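Local coordinates for sulfotransferase (Mycobacterium tuberculosis, PDB 2ZQ5), which probably transfers a sulfuryl group from an activated donor to an acceptor that is not yet defined, at residues Y36-G41 against A197-R202; S181-S186 against T206-R211. All coordinates share one frame; numbering follows the deposited sequence.

Interaction 1: Y36-G41 against A197-R202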
# COMPACT_ATOMS: atom_id res chain seq x y z
N TYR A 36 -5.13 -13.71 9.65
CA TYR A 36 -4.06 -13.81 8.66
C TYR A 36 -3.82 -15.23 8.17
O TYR A 36 -3.41 -15.43 7.02
CB TYR A 36 -2.76 -13.20 9.22
CG TYR A 36 -1.87 -14.17 9.97
CD1 TYR A 36 -0.84 -14.84 9.32
CD2 TYR A 36 -2.06 -14.41 11.33
CE1 TYR A 36 -0.02 -15.73 10.00
CE2 TYR A 36 -1.25 -15.30 12.02
CZ TYR A 36 -0.23 -15.95 11.35
OH TYR A 36 0.57 -16.84 12.03
N ARG A 37 -4.09 -16.22 9.01
CA ARG A 37 -3.88 -17.60 8.60
C ARG A 37 -4.83 -18.01 7.48
O ARG A 37 -4.40 -18.62 6.50
CB ARG A 37 -4.04 -18.55 9.79
CG ARG A 37 -2.83 -18.55 10.72
CD ARG A 37 -3.03 -19.52 11.88
NE ARG A 37 -1.79 -19.75 12.63
CZ ARG A 37 -0.71 -20.35 12.13
NH1 ARG A 37 -0.71 -20.78 10.88
NH2 ARG A 37 0.36 -20.52 12.88
N GLU A 38 -6.11 -17.68 7.61
CA GLU A 38 -7.07 -18.03 6.57
C GLU A 38 -6.70 -17.28 5.29
O GLU A 38 -6.73 -17.85 4.20
CB GLU A 38 -8.50 -17.63 6.97
CG GLU A 38 -9.56 -18.20 6.01
CD GLU A 38 -10.94 -17.57 6.16
OE1 GLU A 38 -11.24 -17.02 7.24
OE2 GLU A 38 -11.73 -17.64 5.20
N ALA A 39 -6.36 -16.01 5.44
CA ALA A 39 -5.98 -15.19 4.29
C ALA A 39 -4.80 -15.81 3.55
O ALA A 39 -4.82 -15.91 2.32
CB ALA A 39 -5.64 -13.77 4.75
N LEU A 40 -3.77 -16.21 4.29
CA LEU A 40 -2.60 -16.81 3.67
C LEU A 40 -2.95 -18.10 2.93
O LEU A 40 -2.47 -18.33 1.82
CB LEU A 40 -1.53 -17.09 4.74
CG LEU A 40 -0.21 -17.68 4.24
CD1 LEU A 40 0.39 -16.81 3.14
CD2 LEU A 40 0.75 -17.80 5.42
N GLY A 41 -3.80 -18.92 3.54
CA GLY A 41 -4.21 -20.16 2.90
C GLY A 41 -4.95 -19.93 1.60
O GLY A 41 -4.70 -20.60 0.60
N ALA A 197 -9.02 -12.53 -4.75
CA ALA A 197 -9.67 -11.23 -4.91
C ALA A 197 -11.14 -11.33 -4.47
O ALA A 197 -11.64 -10.44 -3.78
CB ALA A 197 -9.59 -10.78 -6.37
N ASP A 198 -11.80 -12.41 -4.87
CA ASP A 198 -13.20 -12.65 -4.53
C ASP A 198 -13.37 -12.82 -3.02
O ASP A 198 -14.27 -12.24 -2.42
CB ASP A 198 -13.69 -13.92 -5.24
CG ASP A 198 -15.10 -14.31 -4.84
OD1 ASP A 198 -16.04 -13.56 -5.18
OD2 ASP A 198 -15.26 -15.36 -4.19
N TRP A 199 -12.50 -13.63 -2.43
CA TRP A 199 -12.53 -13.87 -1.00
C TRP A 199 -12.34 -12.55 -0.25
O TRP A 199 -13.10 -12.22 0.67
CB TRP A 199 -11.42 -14.86 -0.61
CG TRP A 199 -11.31 -15.12 0.87
CD1 TRP A 199 -12.05 -16.00 1.60
CD2 TRP A 199 -10.44 -14.45 1.79
NE1 TRP A 199 -11.68 -15.93 2.93
CE2 TRP A 199 -10.70 -14.99 3.07
CE3 TRP A 199 -9.46 -13.46 1.66
CZ2 TRP A 199 -10.02 -14.56 4.22
CZ3 TRP A 199 -8.78 -13.03 2.80
CH2 TRP A 199 -9.07 -13.59 4.06
N LEU A 200 -11.33 -11.79 -0.65
CA LEU A 200 -11.04 -10.52 -0.00
C LEU A 200 -12.22 -9.55 -0.06
O LEU A 200 -12.47 -8.81 0.90
CB LEU A 200 -9.79 -9.89 -0.62
CG LEU A 200 -9.24 -8.64 0.06
CD1 LEU A 200 -8.91 -8.94 1.52
CD2 LEU A 200 -7.99 -8.17 -0.69
N SER A 201 -12.94 -9.55 -1.18
CA SER A 201 -14.08 -8.64 -1.34
C SER A 201 -15.20 -8.93 -0.33
O SER A 201 -16.07 -8.09 -0.11
CB SER A 201 -14.64 -8.72 -2.76
OG SER A 201 -15.44 -9.88 -2.94
N ARG A 202 -15.17 -10.11 0.28
CA ARG A 202 -16.19 -10.51 1.25
C ARG A 202 -15.71 -10.39 2.70
O ARG A 202 -16.47 -10.66 3.63
CB ARG A 202 -16.62 -11.96 1.00
CG ARG A 202 -17.38 -12.19 -0.30
CD ARG A 202 -17.74 -13.66 -0.50
NE ARG A 202 -16.70 -14.40 -1.22
CZ ARG A 202 -15.98 -15.39 -0.71
NH1 ARG A 202 -16.18 -15.78 0.55
NH2 ARG A 202 -15.08 -16.01 -1.45
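Ala39 and Leu200 mark the closest backbone approach between the first turns of helix 36-50 and the end of helix 194-201, with 8.1 Å between their CA atoms, and the indole of Trp199 lies between the two helices. The tryptophan carries the contact for its side. Its CG lies anti to the backbone N, which directs the ring system across to the facing helix, where its two ends meet different kinds of partner. At the pyrrole end NE1 donates a hydrogen bond of 2.8 Å to OE2 of Glu38. The bond is bent, 147° at the hydrogen, and the oxygen sits near the edge of the indole, a little out of its plane. Seen from the acid, NE1 arrives from well above the carboxylate plane, the two flat groups being turned 72° against each other. The Glu38 chain, extended beyond CG, reaches across to the indole, and its CD comes 3.7 Å from CZ2 of Trp199. The other carboxylate oxygen, OE1, is held by Asn35, so both oxygens have a partner and rotation of the group is restricted.

Both helices belong to the helical part of a sulfotransferase fold, whose core is a parallel five-stranded sheet of the P-loop NTPase type; the contact joins a helix near the N-terminus to one that lies in sequence between strands 117-119 and 227-231. At the benzo end of the indole, CH2 of Trp199 packs 3.5 Å from both CA and CB of Ala39, an approach consistent with the small side chain, and CZ3 follows at 3.8 Å from the same CB. His183 also meets the tryptophan ring, with the two planes about 50° apart, and touches Ala39 as well.

Interaction 2: S181-S186 against T206-R211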
# COMPACT_ATOMS: atom_id res chain seq x y z
N SER A 181 -1.07 -8.95 7.70
CA SER A 181 -2.34 -9.66 7.89
C SER A 181 -2.75 -10.42 6.63
O SER A 181 -3.81 -11.06 6.60
CB SER A 181 -3.45 -8.66 8.23
OG SER A 181 -3.13 -7.87 9.36
N LEU A 182 -1.92 -10.34 5.60
CA LEU A 182 -2.20 -10.97 4.32
C LEU A 182 -3.54 -10.52 3.72
O LEU A 182 -4.20 -11.27 3.01
CB LEU A 182 -2.16 -12.51 4.42
CG LEU A 182 -0.77 -13.18 4.46
CD1 LEU A 182 0.12 -12.62 3.36
CD2 LEU A 182 -0.12 -12.96 5.82
N HIS A 183 -3.92 -9.28 4.03
CA HIS A 183 -5.14 -8.66 3.49
C HIS A 183 -4.62 -7.46 2.70
O HIS A 183 -4.23 -6.45 3.28
CB HIS A 183 -6.07 -8.17 4.60
CG HIS A 183 -6.89 -9.25 5.24
ND1 HIS A 183 -6.34 -10.23 6.04
CD2 HIS A 183 -8.22 -9.48 5.23
CE1 HIS A 183 -7.30 -11.02 6.48
NE2 HIS A 183 -8.45 -10.59 6.01
N SER A 184 -4.63 -7.57 1.38
CA SER A 184 -4.11 -6.50 0.54
C SER A 184 -4.59 -6.63 -0.90
O SER A 184 -4.70 -7.74 -1.42
CB SER A 184 -2.57 -6.54 0.57
OG SER A 184 -2.01 -5.60 -0.33
N VAL A 185 -4.88 -5.50 -1.54
CA VAL A 185 -5.31 -5.56 -2.93
C VAL A 185 -4.10 -5.51 -3.87
O VAL A 185 -4.25 -5.47 -5.09
CB VAL A 185 -6.29 -4.40 -3.29
CG1 VAL A 185 -7.60 -4.58 -2.54
CG2 VAL A 185 -5.67 -3.05 -2.98
N SER A 186 -2.90 -5.54 -3.29
CA SER A 186 -1.69 -5.52 -4.10
C SER A 186 -1.51 -6.84 -4.83
O SER A 186 -1.05 -6.89 -5.97
CB SER A 186 -0.46 -5.25 -3.22
OG SER A 186 -0.23 -6.32 -2.32
N THR A 206 -11.69 -4.64 9.21
CA THR A 206 -11.43 -4.01 10.50
C THR A 206 -10.26 -4.58 11.30
O THR A 206 -9.42 -3.82 11.77
CB THR A 206 -12.71 -3.99 11.36
OG1 THR A 206 -13.78 -3.41 10.60
CG2 THR A 206 -12.48 -3.12 12.60
N PRO A 207 -10.18 -5.91 11.46
CA PRO A 207 -9.05 -6.43 12.24
C PRO A 207 -7.70 -6.04 11.63
O PRO A 207 -6.75 -5.76 12.36
CB PRO A 207 -9.28 -7.94 12.21
CG PRO A 207 -10.78 -8.04 12.12
CD PRO A 207 -11.12 -6.98 11.11
N SER A 208 -7.63 -6.02 10.31
CA SER A 208 -6.39 -5.64 9.62
C SER A 208 -6.07 -4.17 9.85
O SER A 208 -4.91 -3.80 10.01
CB SER A 208 -6.49 -5.92 8.12
OG SER A 208 -6.50 -7.31 7.87
N TYR A 209 -7.09 -3.32 9.86
CA TYR A 209 -6.84 -1.90 10.09
C TYR A 209 -6.49 -1.64 11.55
O TYR A 209 -5.75 -0.71 11.86
CB TYR A 209 -8.02 -1.05 9.63
CG TYR A 209 -7.91 -0.67 8.17
CD1 TYR A 209 -8.00 -1.64 7.17
CD2 TYR A 209 -7.64 0.64 7.79
CE1 TYR A 209 -7.82 -1.31 5.83
CE2 TYR A 209 -7.46 0.99 6.45
CZ TYR A 209 -7.55 0.00 5.48
OH TYR A 209 -7.36 0.32 4.15
N CYS A 210 -7.02 -2.45 12.45
CA CYS A 210 -6.69 -2.30 13.86
C CYS A 210 -5.20 -2.59 14.03
O CYS A 210 -4.51 -1.93 14.82
CB CYS A 210 -7.53 -3.26 14.70
SG CYS A 210 -9.22 -2.66 14.97
N ARG A 211 -4.69 -3.57 13.30
CA ARG A 211 -3.27 -3.90 13.39
C ARG A 211 -2.45 -2.76 12.76
O ARG A 211 -1.38 -2.39 13.25
CB ARG A 211 -2.98 -5.22 12.67
CG ARG A 211 -1.57 -5.72 12.93
CD ARG A 211 -1.20 -6.90 12.06
NE ARG A 211 0.18 -7.30 12.31
CZ ARG A 211 0.56 -8.09 13.31
NH1 ARG A 211 -0.34 -8.59 14.15
NH2 ARG A 211 1.85 -8.36 13.49
O HOH W 1 -2.60 -5.17 9.12
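Ser181 OG has two partners: it is hydrogen-bonded to OD2 of Asp34, and it accepts a hydrogen bond of 2.8 Å from a water that also donates to O of Ser208, at the same length of 2.8 Å. The water thus ties the loop to a backbone carbonyl of helix 206-219. Direct contact centres on Ser208, whose OG lies over one face of the His183 imidazole, displaced toward the rim, 3.3 Å from CG of that ring. The same hydroxyl oxygen packs 3.4 Å from CB of Ser181, so it touches two residues of the loop. The imidazole itself is held by a fairly straight bond, 161° at the hydrogen, from ND1 of His183 to O of Ser181 at 2.7 Å; the carbonyl oxygen lies in the ring plane, which helps to fix the ring's rotation. One turn farther along the helix, Arg211 runs extended from CG to NE past Ser181, its CD 3.5 Å from OG of Ser181, and carries NE to Gln180. Its side chain also touches Arg72, Ser75 and Trp79 of helix 55-81. The arrangement is a buried junction in the helical part of the sulfotransferase fold, between a loop and the last helix before strand 227-231 of the parallel sheet.

In the fold
Interactions 1 and 2 are neighbours, their centres 10 Å apart, and their segments alternate along the chain, in the order 36-41, 181-186, 197-202, 206-211. In space, loop 181-186 also touches both segments of interaction 1. Trp199 CH2 approaches His183 NE2 to 3.6 Å, so the imidazole is shared between the indole of interaction 1 and the serine hydroxyl of interaction 2. Ala39 CB packs 3.4 Å from Leu182 O, and Leu200 CD2 lies 3.4 Å from Ser184 O. Interaction 1 is farther out, about 17 Å from the chain centre to its own centre, against about 10 Å for interaction 2.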